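Local coordinates for protein N-acetylglucosamine-6-phosphate deacetylase (Thermotoga maritima, PDB 1O12) that probably removes the acetyl group from N-acetylglucosamine-6-phosphate, as a metal-dependent hydrolase of the NagA family, at residues K17-D22 and R50-P55; D25-G30 and S321-A326. All coordinates share one frame; numbering follows the deposited sequence.

Strand 18-22 links the two contacts: in contact 1 it pairs with strand 52-55, and its other edge carries the strand of contact 2, with backbone bonds from Ile20 to Phe28 and from Val18 to Gly30. Contact 1 is mostly buried and is built from backbone hydrogen bonds and aliphatic side chains. Contact 2 lies at the surface, about 8 Å away between centres, and is much smaller; there a single carboxylate reaches from residues 25-30 to the start of helix 322-326. Ile322 serves both regions, since its backbone O packs against CG1 of Val21. Both contacts lie away from the iron site.

Contact 1 of 2, residues K17-D22 and R50-P55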
loop_
_atom_site.group_PDB
_atom_site.type_symbol
_atom_site.label_atom_id
_atom_site.label_comp_id
_atom_site.label_asym_id
_atom_site.label_seq_id
_atom_site.Cartn_x
_atom_site.Cartn_y
_atom_site.Cartn_z
ATOM N N LYS A 17 0.995 17.335 -37.111
ATOM C CA LYS A 17 2.309 16.873 -36.723
ATOM C C LYS A 17 2.516 16.969 -35.218
ATOM O O LYS A 17 3.434 17.653 -34.742
ATOM C CB LYS A 17 3.385 17.704 -37.440
ATOM C CG LYS A 17 3.274 17.755 -38.965
ATOM C CD LYS A 17 4.370 18.645 -39.571
ATOM C CE LYS A 17 4.308 20.104 -39.070
ATOM N NZ LYS A 17 4.617 20.289 -37.612
ATOM N N VAL A 18 1.668 16.287 -34.459
ATOM C CA VAL A 18 1.811 16.342 -33.015
ATOM C C VAL A 18 1.857 14.983 -32.372
ATOM O O VAL A 18 1.486 13.976 -32.975
ATOM C CB VAL A 18 0.649 17.162 -32.336
ATOM C CG1 VAL A 18 0.882 18.618 -32.539
ATOM C CG2 VAL A 18 -0.727 16.742 -32.880
ATOM N N LEU A 19 2.337 14.960 -31.142
ATOM C CA LEU A 19 2.359 13.732 -30.387
ATOM C C LEU A 19 0.969 13.684 -29.754
ATOM O O LEU A 19 0.743 14.290 -28.719
ATOM C CB LEU A 19 3.406 13.799 -29.287
ATOM C CG LEU A 19 3.907 12.430 -28.841
ATOM C CD1 LEU A 19 4.765 12.611 -27.562
ATOM C CD2 LEU A 19 2.761 11.492 -28.589
ATOM N N ILE A 20 0.039 12.987 -30.403
ATOM C CA ILE A 20 -1.334 12.850 -29.915
ATOM C C ILE A 20 -1.385 11.899 -28.711
ATOM O O ILE A 20 -0.836 10.796 -28.756
ATOM C CB ILE A 20 -2.239 12.269 -31.001
ATOM C CG1 ILE A 20 -2.170 13.154 -32.241
ATOM C CG2 ILE A 20 -3.684 12.114 -30.470
ATOM C CD1 ILE A 20 -2.668 12.428 -33.520
ATOM N N VAL A 21 -2.070 12.306 -27.656
ATOM C CA VAL A 21 -2.138 11.461 -26.493
ATOM C C VAL A 21 -3.552 11.217 -26.047
ATOM O O VAL A 21 -4.218 12.130 -25.581
ATOM C CB VAL A 21 -1.377 12.079 -25.314
ATOM C CG1 VAL A 21 -1.327 11.116 -24.182
ATOM C CG2 VAL A 21 0.022 12.511 -25.748
ATOM N N ASP A 22 -4.003 9.977 -26.205
ATOM C CA ASP A 22 -5.328 9.554 -25.785
ATOM C C ASP A 22 -5.142 8.504 -24.660
ATOM O O ASP A 22 -4.299 7.607 -24.756
ATOM C CB ASP A 22 -6.102 8.947 -26.971
ATOM C CG ASP A 22 -7.545 8.605 -26.620
ATOM O OD1 ASP A 22 -8.355 9.531 -26.456
ATOM O OD2 ASP A 22 -7.866 7.409 -26.490
ATOM N N ARG A 50 5.688 18.038 -33.398
ATOM C CA ARG A 50 5.803 19.478 -33.154
ATOM C C ARG A 50 5.713 19.780 -31.649
ATOM O O ARG A 50 6.363 20.691 -31.133
ATOM C CB ARG A 50 4.652 20.195 -33.910
ATOM C CG ARG A 50 4.661 21.745 -33.903
ATOM C CD ARG A 50 3.282 22.407 -33.529
ATOM N NE ARG A 50 2.170 22.128 -34.455
ATOM C CZ ARG A 50 1.178 22.984 -34.718
ATOM N NH1 ARG A 50 1.152 24.184 -34.131
ATOM N NH2 ARG A 50 0.207 22.647 -35.566
ATOM N N GLY A 51 4.882 19.015 -30.961
ATOM C CA GLY A 51 4.687 19.187 -29.537
ATOM C C GLY A 51 3.758 18.074 -29.074
ATOM O O GLY A 51 3.538 17.080 -29.795
ATOM N N VAL A 52 3.217 18.217 -27.873
ATOM C CA VAL A 52 2.313 17.200 -27.350
ATOM C C VAL A 52 0.911 17.765 -27.316
ATOM O O VAL A 52 0.723 18.939 -27.028
ATOM C CB VAL A 52 2.717 16.759 -25.904
ATOM C CG1 VAL A 52 1.838 15.604 -25.444
ATOM C CG2 VAL A 52 4.180 16.368 -25.868
ATOM N N LEU A 53 -0.067 16.931 -27.634
ATOM C CA LEU A 53 -1.471 17.349 -27.603
ATOM C C LEU A 53 -2.168 16.372 -26.667
ATOM O O LEU A 53 -2.095 15.152 -26.868
ATOM C CB LEU A 53 -2.113 17.253 -28.978
ATOM C CG LEU A 53 -3.472 17.956 -29.071
ATOM C CD1 LEU A 53 -3.234 19.448 -29.142
ATOM C CD2 LEU A 53 -4.267 17.505 -30.316
HETATM N N MSE A 54 -2.821 16.899 -25.638
HETATM C CA MSE A 54 -3.520 16.056 -24.675
HETATM C C MSE A 54 -4.934 16.587 -24.430
HETATM O O MSE A 54 -5.248 17.732 -24.789
HETATM C CB MSE A 54 -2.791 16.057 -23.325
HETATM C CG MSE A 54 -1.298 15.792 -23.352
HETATM SE SE MSE A 54 -0.534 15.843 -21.514
HETATM C CE MSE A 54 -1.477 14.246 -20.822
ATOM N N PRO A 55 -5.799 15.761 -23.812
ATOM C CA PRO A 55 -7.176 16.188 -23.515
ATOM C C PRO A 55 -7.072 17.349 -22.517
ATOM O O PRO A 55 -6.151 17.372 -21.711
ATOM C CB PRO A 55 -7.797 14.944 -22.874
ATOM C CG PRO A 55 -7.032 13.829 -23.524
ATOM C CD PRO A 55 -5.608 14.339 -23.489
#
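The guanidinium of Arg50 is met obliquely by CG1 of Val18 and by NZ of Lys17. The side chains of Lys17 and Arg50 cross at about a right angle, and the lysine chain, bent at its last two torsions, brings NZ near Arg50 CB. Two like charges sit near each other at this end, Lys17 NZ 4.4 Å from Arg50 NE, though Arg50 is poorly ordered and its position uncertain.

From here the backbones run together as a parallel pair. Arg50 N gives to Lys17 O at 2.7 Å, and Leu19 N gives to Gly51 O at 2.8 Å. Leu19 O then accepts from Leu53 N, and Val21 N returns to Leu53 O, both at 3.0 Å.

On one face Leu19 and Val52 lie side by side, pointing the same way, CD1 of Leu19 4.2 Å from CG2 of Val52. Val21 has CG2 anti to its carbonyl carbon, and this methyl packs 3.6 Å from Val52 CG1. On the other face CG2 of Val18 meets CB of Leu53. Val21 O lies 3.3 Å from Pro55 CD.

Strand 353-356 flanks strand 52-55 on its other edge. The alternating bonds of Leu19 and Val21 to Gly51 and Leu53 are the ladder of a parallel beta-sheet, here joining strand 18-22 to strand 52-59, which goes on to pair with strand 87-93, consistent with the small beta domain beside the TIM barrel in amidohydrolases.

Contact 2 of 2, residues D25-G30 and S321-A326; sequences DGEFTG and SITELA
Glu27 carries its CG between the backbone N and the carbonyl carbon (chi1 45°), and beyond CG the chain is extended, reaching Thr323 with its carboxylate. Thr323 holds OG1 anti to its own carbonyl carbon, beside its backbone N (chi1 -74°), and both groups can therefore meet the same oxygen. OG1 of Thr323 donates to OE2 of Glu27 at 2.8 Å, coming to the anti side of that oxygen and 20° out of the carboxylate plane. Thr323 N adds a weak bond to Glu27 OE2 at 3.1 Å.

The carboxylate thus lies at the first turn of the helix, where its negative charge would probably be favoured by the helix dipole. CB of Ile322 stands 4.2 Å from Glu27 OE1, the two side chains crossing at about a right angle. An alanine here removes the acceptor shared by Thr323 OG1 and N, and would probably weaken the link between strand and helix.

Ser321 and Glu324 form a capping box: Glu324 N gives to Ser321 OG at 3.2 Å, and the return bond from Ser321 N to Glu324 OE1 is modelled suspiciously short. Gly26 passes close by, its C atom 3.5 Å from Thr323 OG1.

Around this contact, Ile322 packs on Val52 and Met54 of strand 52-59, Leu325 lies against helix 307-318, and Glu27 touches Leu19 of strand 18-22.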
loop_
_atom_site.group_PDB
_atom_site.type_symbol
_atom_site.label_atom_id
_atom_site.label_comp_id
_atom_site.label_asym_id
_atom_site.label_seq_id
_atom_site.Cartn_x
_atom_site.Cartn_y
_atom_site.Cartn_z
ATOM N N ASP A 25 -6.352 4.994 -26.554
ATOM C CA ASP A 25 -5.693 4.584 -27.763
ATOM C C ASP A 25 -4.182 4.755 -27.703
ATOM O O ASP A 25 -3.483 4.391 -28.639
ATOM C CB ASP A 25 -6.292 5.347 -28.963
ATOM C CG ASP A 25 -7.770 5.038 -29.166
ATOM O OD1 ASP A 25 -8.164 3.856 -28.969
ATOM O OD2 ASP A 25 -8.539 5.962 -29.523
ATOM N N GLY A 26 -3.657 5.303 -26.618
ATOM C CA GLY A 26 -2.210 5.463 -26.540
ATOM C C GLY A 26 -1.703 6.770 -27.128
ATOM O O GLY A 26 -2.494 7.688 -27.397
ATOM N N GLU A 27 -0.387 6.863 -27.314
ATOM C CA GLU A 27 0.229 8.061 -27.861
ATOM C C GLU A 27 0.848 7.804 -29.229
ATOM O O GLU A 27 1.467 6.784 -29.444
ATOM C CB GLU A 27 1.279 8.598 -26.901
ATOM C CG GLU A 27 2.145 7.523 -26.360
ATOM C CD GLU A 27 2.839 7.951 -25.110
ATOM O OE1 GLU A 27 3.870 8.640 -25.222
ATOM O OE2 GLU A 27 2.335 7.615 -24.017
ATOM N N PHE A 28 0.680 8.750 -30.148
ATOM C CA PHE A 28 1.202 8.577 -31.497
ATOM C C PHE A 28 1.205 9.872 -32.294
ATOM O O PHE A 28 0.404 10.772 -32.032
ATOM C CB PHE A 28 0.359 7.527 -32.205
ATOM C CG PHE A 28 -1.113 7.797 -32.142
ATOM C CD1 PHE A 28 -1.699 8.736 -32.988
ATOM C CD2 PHE A 28 -1.916 7.123 -31.220
ATOM C CE1 PHE A 28 -3.065 9.005 -32.916
ATOM C CE2 PHE A 28 -3.290 7.385 -31.141
ATOM C CZ PHE A 28 -3.864 8.327 -31.988
ATOM N N THR A 29 2.112 9.972 -33.259
ATOM C CA THR A 29 2.187 11.174 -34.083
ATOM C C THR A 29 1.057 11.160 -35.086
ATOM O O THR A 29 0.652 10.100 -35.575
ATOM C CB THR A 29 3.509 11.271 -34.852
ATOM O OG1 THR A 29 3.622 10.158 -35.751
ATOM C CG2 THR A 29 4.676 11.269 -33.895
ATOM N N GLY A 30 0.543 12.342 -35.383
ATOM C CA GLY A 30 -0.559 12.461 -36.326
ATOM C C GLY A 30 -1.150 13.868 -36.353
ATOM O O GLY A 30 -0.502 14.846 -35.949
ATOM N N SER A 321 4.111 7.269 -18.315
ATOM C CA SER A 321 4.054 7.713 -19.706
ATOM C C SER A 321 3.068 8.874 -19.850
ATOM O O SER A 321 2.267 9.114 -18.945
ATOM C CB SER A 321 3.586 6.577 -20.591
ATOM O OG SER A 321 2.227 6.274 -20.310
ATOM N N ILE A 322 3.129 9.580 -20.988
ATOM C CA ILE A 322 2.217 10.683 -21.233
ATOM C C ILE A 322 0.817 10.138 -21.390
ATOM O O ILE A 322 -0.134 10.834 -21.157
ATOM C CB ILE A 322 2.595 11.486 -22.459
ATOM C CG1 ILE A 322 4.040 11.964 -22.320
ATOM C CG2 ILE A 322 1.697 12.725 -22.550
ATOM C CD1 ILE A 322 4.416 13.127 -23.263
ATOM N N THR A 323 0.694 8.881 -21.778
ATOM C CA THR A 323 -0.626 8.265 -21.864
ATOM C C THR A 323 -1.234 8.105 -20.460
ATOM O O THR A 323 -2.431 8.262 -20.280
ATOM C CB THR A 323 -0.574 6.870 -22.491
ATOM O OG1 THR A 323 -0.347 6.979 -23.904
ATOM C CG2 THR A 323 -1.862 6.149 -22.229
ATOM N N GLU A 324 -0.416 7.782 -19.469
ATOM C CA GLU A 324 -0.919 7.622 -18.117
ATOM C C GLU A 324 -1.241 8.957 -17.461
ATOM O O GLU A 324 -2.139 9.033 -16.605
ATOM C CB GLU A 324 0.105 6.896 -17.248
ATOM C CG GLU A 324 0.293 5.424 -17.568
ATOM C CD GLU A 324 1.583 4.929 -16.968
ATOM O OE1 GLU A 324 2.634 5.410 -17.431
ATOM O OE2 GLU A 324 1.560 4.095 -16.031
ATOM N N LEU A 325 -0.487 9.989 -17.849
ATOM C CA LEU A 325 -0.669 11.333 -17.337
ATOM C C LEU A 325 -1.997 11.881 -17.822
ATOM O O LEU A 325 -2.580 12.736 -17.168
ATOM C CB LEU A 325 0.428 12.264 -17.819
ATOM C CG LEU A 325 1.677 12.452 -16.966
ATOM C CD1 LEU A 325 2.593 13.462 -17.688
ATOM C CD2 LEU A 325 1.307 12.935 -15.575
ATOM N N ALA A 326 -2.463 11.402 -18.970
ATOM C CA ALA A 326 -3.747 11.847 -19.479
ATOM C C ALA A 326 -4.878 11.307 -18.597
ATOM O O ALA A 326 -5.927 11.952 -18.431
ATOM C CB ALA A 326 -3.947 11.374 -20.909
#